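Local coordinates for glideosome-associated protein 50 (PDB 3TGH), which is a component of the glideosome, which drives parasite gliding and host-cell invasion, and may help assemble and hold it at the inner membrane complex, at residues Ala153-Leu162 with Ala175-Ala186. Sequence-based numbering, arbitrary orientation.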
loop_
_atom_site.group_PDB
_atom_site.type_symbol
_atom_site.label_atom_id
_atom_site.label_comp_id
_atom_site.label_asym_id
_atom_site.label_seq_id
_atom_site.Cartn_x
_atom_site.Cartn_y
_atom_site.Cartn_z
ATOM N N ALA A 153 -8.290 -9.563 1.268
ATOM C CA ALA A 153 -8.849 -8.225 1.225
ATOM C C ALA A 153 -7.718 -7.206 1.318
ATOM O O ALA A 153 -6.950 -7.226 2.262
ATOM C CB ALA A 153 -9.838 -8.023 2.354
ATOM N N PHE A 154 -7.626 -6.348 0.310
ATOM C CA PHE A 154 -6.694 -5.227 0.290
ATOM C C PHE A 154 -7.494 -3.960 0.527
ATOM O O PHE A 154 -8.429 -3.656 -0.219
ATOM C CB PHE A 154 -5.966 -5.174 -1.055
ATOM C CG PHE A 154 -4.986 -6.291 -1.243
ATOM C CD1 PHE A 154 -5.399 -7.523 -1.706
ATOM C CD2 PHE A 154 -3.641 -6.117 -0.923
ATOM C CE1 PHE A 154 -4.484 -8.565 -1.867
ATOM C CE2 PHE A 154 -2.731 -7.152 -1.079
ATOM C CZ PHE A 154 -3.152 -8.373 -1.549
ATOM N N ILE A 155 -7.154 -3.239 1.594
ATOM C CA ILE A 155 -7.851 -2.019 1.959
ATOM C C ILE A 155 -6.866 -0.852 1.839
ATOM O O ILE A 155 -5.758 -0.882 2.403
ATOM C CB ILE A 155 -8.446 -2.116 3.366
ATOM C CG1 ILE A 155 -9.542 -3.199 3.380
ATOM C CG2 ILE A 155 -9.024 -0.762 3.814
ATOM C CD1 ILE A 155 -9.902 -3.689 4.776
ATOM N N PHE A 156 -7.255 0.150 1.065
ATOM C CA PHE A 156 -6.388 1.290 0.774
ATOM C C PHE A 156 -6.923 2.517 1.483
ATOM O O PHE A 156 -8.081 2.900 1.298
ATOM C CB PHE A 156 -6.290 1.521 -0.738
ATOM C CG PHE A 156 -5.691 0.362 -1.477
ATOM C CD1 PHE A 156 -6.488 -0.707 -1.882
ATOM C CD2 PHE A 156 -4.322 0.312 -1.733
ATOM C CE1 PHE A 156 -5.928 -1.806 -2.548
ATOM C CE2 PHE A 156 -3.762 -0.769 -2.386
ATOM C CZ PHE A 156 -4.570 -1.844 -2.785
ATOM N N ILE A 157 -6.076 3.136 2.301
ATOM C CA ILE A 157 -6.483 4.293 3.101
ATOM C C ILE A 157 -5.673 5.531 2.752
ATOM O O ILE A 157 -4.531 5.433 2.296
ATOM C CB ILE A 157 -6.377 4.017 4.631
ATOM C CG1 ILE A 157 -4.956 3.654 5.051
ATOM C CG2 ILE A 157 -7.311 2.890 5.037
ATOM C CD1 ILE A 157 -4.791 3.515 6.587
ATOM N N ASP A 158 -6.292 6.690 2.956
ATOM C CA ASP A 158 -5.612 7.959 2.852
ATOM C C ASP A 158 -5.407 8.474 4.262
ATOM O O ASP A 158 -6.346 8.954 4.901
ATOM C CB ASP A 158 -6.400 8.968 2.034
ATOM C CG ASP A 158 -5.581 10.205 1.737
ATOM O OD1 ASP A 158 -5.106 10.838 2.695
ATOM O OD2 ASP A 158 -5.365 10.514 0.559
ATOM N N THR A 159 -4.177 8.377 4.743
ATOM C CA THR A 159 -3.896 8.737 6.122
ATOM C C THR A 159 -3.964 10.245 6.390
ATOM O O THR A 159 -4.079 10.647 7.550
ATOM C CB THR A 159 -2.557 8.150 6.610
ATOM O OG1 THR A 159 -1.516 8.445 5.681
ATOM C CG2 THR A 159 -2.664 6.639 6.776
ATOM N N TRP A 160 -3.901 11.079 5.354
ATOM C CA TRP A 160 -4.083 12.509 5.560
ATOM C C TRP A 160 -5.563 12.854 5.717
ATOM O O TRP A 160 -5.932 13.637 6.596
ATOM C CB TRP A 160 -3.423 13.355 4.468
ATOM C CG TRP A 160 -3.452 14.789 4.851
ATOM C CD1 TRP A 160 -2.878 15.344 5.967
ATOM C CD2 TRP A 160 -4.128 15.857 4.176
ATOM N NE1 TRP A 160 -3.148 16.686 6.017
ATOM C CE2 TRP A 160 -3.901 17.034 4.928
ATOM C CE3 TRP A 160 -4.877 15.945 3.000
ATOM C CZ2 TRP A 160 -4.426 18.272 4.558
ATOM C CZ3 TRP A 160 -5.378 17.182 2.619
ATOM C CH2 TRP A 160 -5.148 18.331 3.398
ATOM N N VAL A 161 -6.413 12.255 4.879
ATOM C CA VAL A 161 -7.872 12.397 5.032
ATOM C C VAL A 161 -8.353 11.973 6.423
ATOM O O VAL A 161 -9.241 12.612 6.997
ATOM C CB VAL A 161 -8.639 11.591 3.965
ATOM C CG1 VAL A 161 -10.146 11.651 4.224
ATOM C CG2 VAL A 161 -8.322 12.120 2.574
ATOM N N LEU A 162 -7.758 10.907 6.955
ATOM C CA LEU A 162 -8.114 10.385 8.273
ATOM C C LEU A 162 -7.561 11.231 9.424
ATOM O O LEU A 162 -7.964 11.040 10.568
ATOM C CB LEU A 162 -7.599 8.950 8.441
ATOM C CG LEU A 162 -8.207 7.854 7.570
ATOM C CD1 LEU A 162 -7.571 6.503 7.931
ATOM C CD2 LEU A 162 -9.711 7.830 7.738
ATOM N N ALA A 175 -14.645 8.737 5.255
ATOM C CA ALA A 175 -13.460 7.880 5.110
ATOM C C ALA A 175 -13.299 6.922 6.289
ATOM O O ALA A 175 -12.982 5.743 6.100
ATOM C CB ALA A 175 -12.193 8.719 4.919
ATOM N N TRP A 176 -13.505 7.421 7.507
ATOM C CA TRP A 176 -13.433 6.573 8.691
ATOM C C TRP A 176 -14.559 5.525 8.689
ATOM O O TRP A 176 -14.324 4.360 8.990
ATOM C CB TRP A 176 -13.496 7.413 9.981
ATOM C CG TRP A 176 -12.157 7.924 10.436
ATOM C CD1 TRP A 176 -11.710 9.220 10.407
ATOM C CD2 TRP A 176 -11.095 7.149 11.006
ATOM N NE1 TRP A 176 -10.431 9.291 10.905
ATOM C CE2 TRP A 176 -10.032 8.037 11.289
ATOM C CE3 TRP A 176 -10.933 5.787 11.289
ATOM C CZ2 TRP A 176 -8.827 7.608 11.848
ATOM C CZ3 TRP A 176 -9.737 5.359 11.841
ATOM C CH2 TRP A 176 -8.693 6.266 12.110
ATOM N N ASN A 177 -15.772 5.948 8.354
ATOM C CA ASN A 177 -16.919 5.031 8.350
ATOM C C ASN A 177 -16.784 3.964 7.262
ATOM O O ASN A 177 -17.105 2.798 7.487
ATOM C CB ASN A 177 -18.239 5.800 8.205
ATOM C CG ASN A 177 -18.606 6.575 9.467
ATOM O OD1 ASN A 177 -18.273 6.164 10.580
ATOM N ND2 ASN A 177 -19.292 7.700 9.294
ATOM N N ASP A 178 -16.285 4.354 6.096
ATOM C CA ASP A 178 -16.021 3.376 5.031
ATOM C C ASP A 178 -14.969 2.343 5.473
ATOM O O ASP A 178 -15.127 1.148 5.254
ATOM C CB ASP A 178 -15.584 4.074 3.748
ATOM C CG ASP A 178 -16.731 4.783 3.036
ATOM O OD1 ASP A 178 -17.891 4.669 3.481
ATOM O OD2 ASP A 178 -16.472 5.455 2.011
ATOM N N LEU A 179 -13.896 2.818 6.102
ATOM C CA LEU A 179 -12.858 1.938 6.640
ATOM C C LEU A 179 -13.450 0.907 7.601
ATOM O O LEU A 179 -13.147 -0.285 7.510
ATOM C CB LEU A 179 -11.780 2.756 7.363
ATOM C CG LEU A 179 -10.313 2.298 7.339
ATOM C CD1 LEU A 179 -9.589 2.730 8.629
ATOM C CD2 LEU A 179 -10.105 0.813 7.061
ATOM N N LYS A 180 -14.306 1.369 8.515
ATOM C CA LYS A 180 -14.961 0.480 9.464
ATOM C C LYS A 180 -15.832 -0.559 8.757
ATOM O O LYS A 180 -15.833 -1.731 9.140
ATOM C CB LYS A 180 -15.786 1.273 10.483
ATOM C CG LYS A 180 -14.929 2.073 11.464
ATOM C CD LYS A 180 -15.773 3.007 12.343
ATOM C CE LYS A 180 -14.903 3.752 13.349
ATOM N NZ LYS A 180 -15.670 4.759 14.155
ATOM N N SER A 181 -16.547 -0.125 7.723
ATOM C CA SER A 181 -17.380 -1.023 6.917
ATOM C C SER A 181 -16.527 -2.055 6.184
ATOM O O SER A 181 -16.828 -3.238 6.216
ATOM C CB SER A 181 -18.222 -0.231 5.921
ATOM O OG SER A 181 -19.121 0.628 6.598
ATOM N N GLN A 182 -15.449 -1.606 5.545
ATOM C CA GLN A 182 -14.533 -2.520 4.856
ATOM C C GLN A 182 -13.963 -3.592 5.794
ATOM O O GLN A 182 -13.902 -4.765 5.446
ATOM C CB GLN A 182 -13.383 -1.736 4.217
ATOM C CG GLN A 182 -13.801 -0.833 3.072
ATOM C CD GLN A 182 -12.775 0.234 2.747
ATOM O OE1 GLN A 182 -12.017 0.667 3.619
ATOM N NE2 GLN A 182 -12.763 0.688 1.496
ATOM N N LEU A 183 -13.528 -3.187 6.987
ATOM C CA LEU A 183 -12.938 -4.132 7.931
ATOM C C LEU A 183 -13.987 -5.102 8.470
ATOM O O LEU A 183 -13.703 -6.289 8.653
ATOM C CB LEU A 183 -12.244 -3.387 9.080
ATOM C CG LEU A 183 -10.969 -2.638 8.681
ATOM C CD1 LEU A 183 -10.573 -1.652 9.803
ATOM C CD2 LEU A 183 -9.825 -3.582 8.374
ATOM N N SER A 184 -15.199 -4.602 8.695
ATOM C CA SER A 184 -16.317 -5.438 9.143
ATOM C C SER A 184 -16.646 -6.558 8.152
ATOM O O SER A 184 -16.957 -7.679 8.556
ATOM C CB SER A 184 -17.561 -4.580 9.370
ATOM O OG SER A 184 -18.615 -5.361 9.898
ATOM N N VAL A 185 -16.573 -6.249 6.862
ATOM C CA VAL A 185 -16.791 -7.251 5.815
ATOM C C VAL A 185 -15.596 -8.198 5.724
ATOM O O VAL A 185 -15.770 -9.416 5.684
ATOM C CB VAL A 185 -17.068 -6.598 4.449
ATOM C CG1 VAL A 185 -17.088 -7.647 3.330
ATOM C CG2 VAL A 185 -18.387 -5.830 4.487
ATOM N N ALA A 186 -14.385 -7.645 5.715
ATOM C CA ALA A 186 -13.167 -8.448 5.599
ATOM C C ALA A 186 -13.084 -9.508 6.695
ATOM O O ALA A 186 -12.657 -10.637 6.437
ATOM C CB ALA A 186 -11.919 -7.549 5.619
HETATM O O HOH W 1 -10.399 2.679 3.022
#
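Leu162 packs closely on Trp176. Leu162 CD2 stands 3.4 Å from the centroid of the five-membered ring of Trp176 and only 2° off its normal, a CH-pi contact over the pyrrole face. The same indole donates from NE1 to the carbonyl O of Leu162 at 3.0 Å; the acceptor is met in the carbonyl plane on a lone pair, but the N-H...O angle of 146° shows a bent bond. Two different interactions thus fix the ring's rotation, and the indole also stacks edge-to-face with the ring of His172, which binds one metal cation. Beside them, Val161 CG1, anti to the backbone N, reaches Ala175 CB at 3.6 Å.

Along the strand, Ile155 spreads its branches: CD1 lies 3.6 Å from Leu183 CD2, the two side chains crossing at about a right angle, while CG2 lies 3.3 Å from Gln182 OE1. That buried oxygen accepts from a water, which also donates to Phe156 O, while Gln182 NE2 is bonded to His129. At the far end the contact thins to one pair of methyls, Ala153 CB and Ala186 CB, 3.9 Å apart. Outward, the helix turns Asn177, Lys180 and Ser184 to solvent, clear of the strand.

The axes of strand 153-156 and helix 175-186 run antiparallel (171°) and approach to 9.7 Å, as expected for the first two elements of the beta-alpha-beta unit 148-156, 169-189, 192-196 in this metallophosphoesterase fold. Strands 128-136 and 192-196 flank strand 148-156 in the sheet, and helix 218-223 packs Leu220 against Trp176 and Leu183.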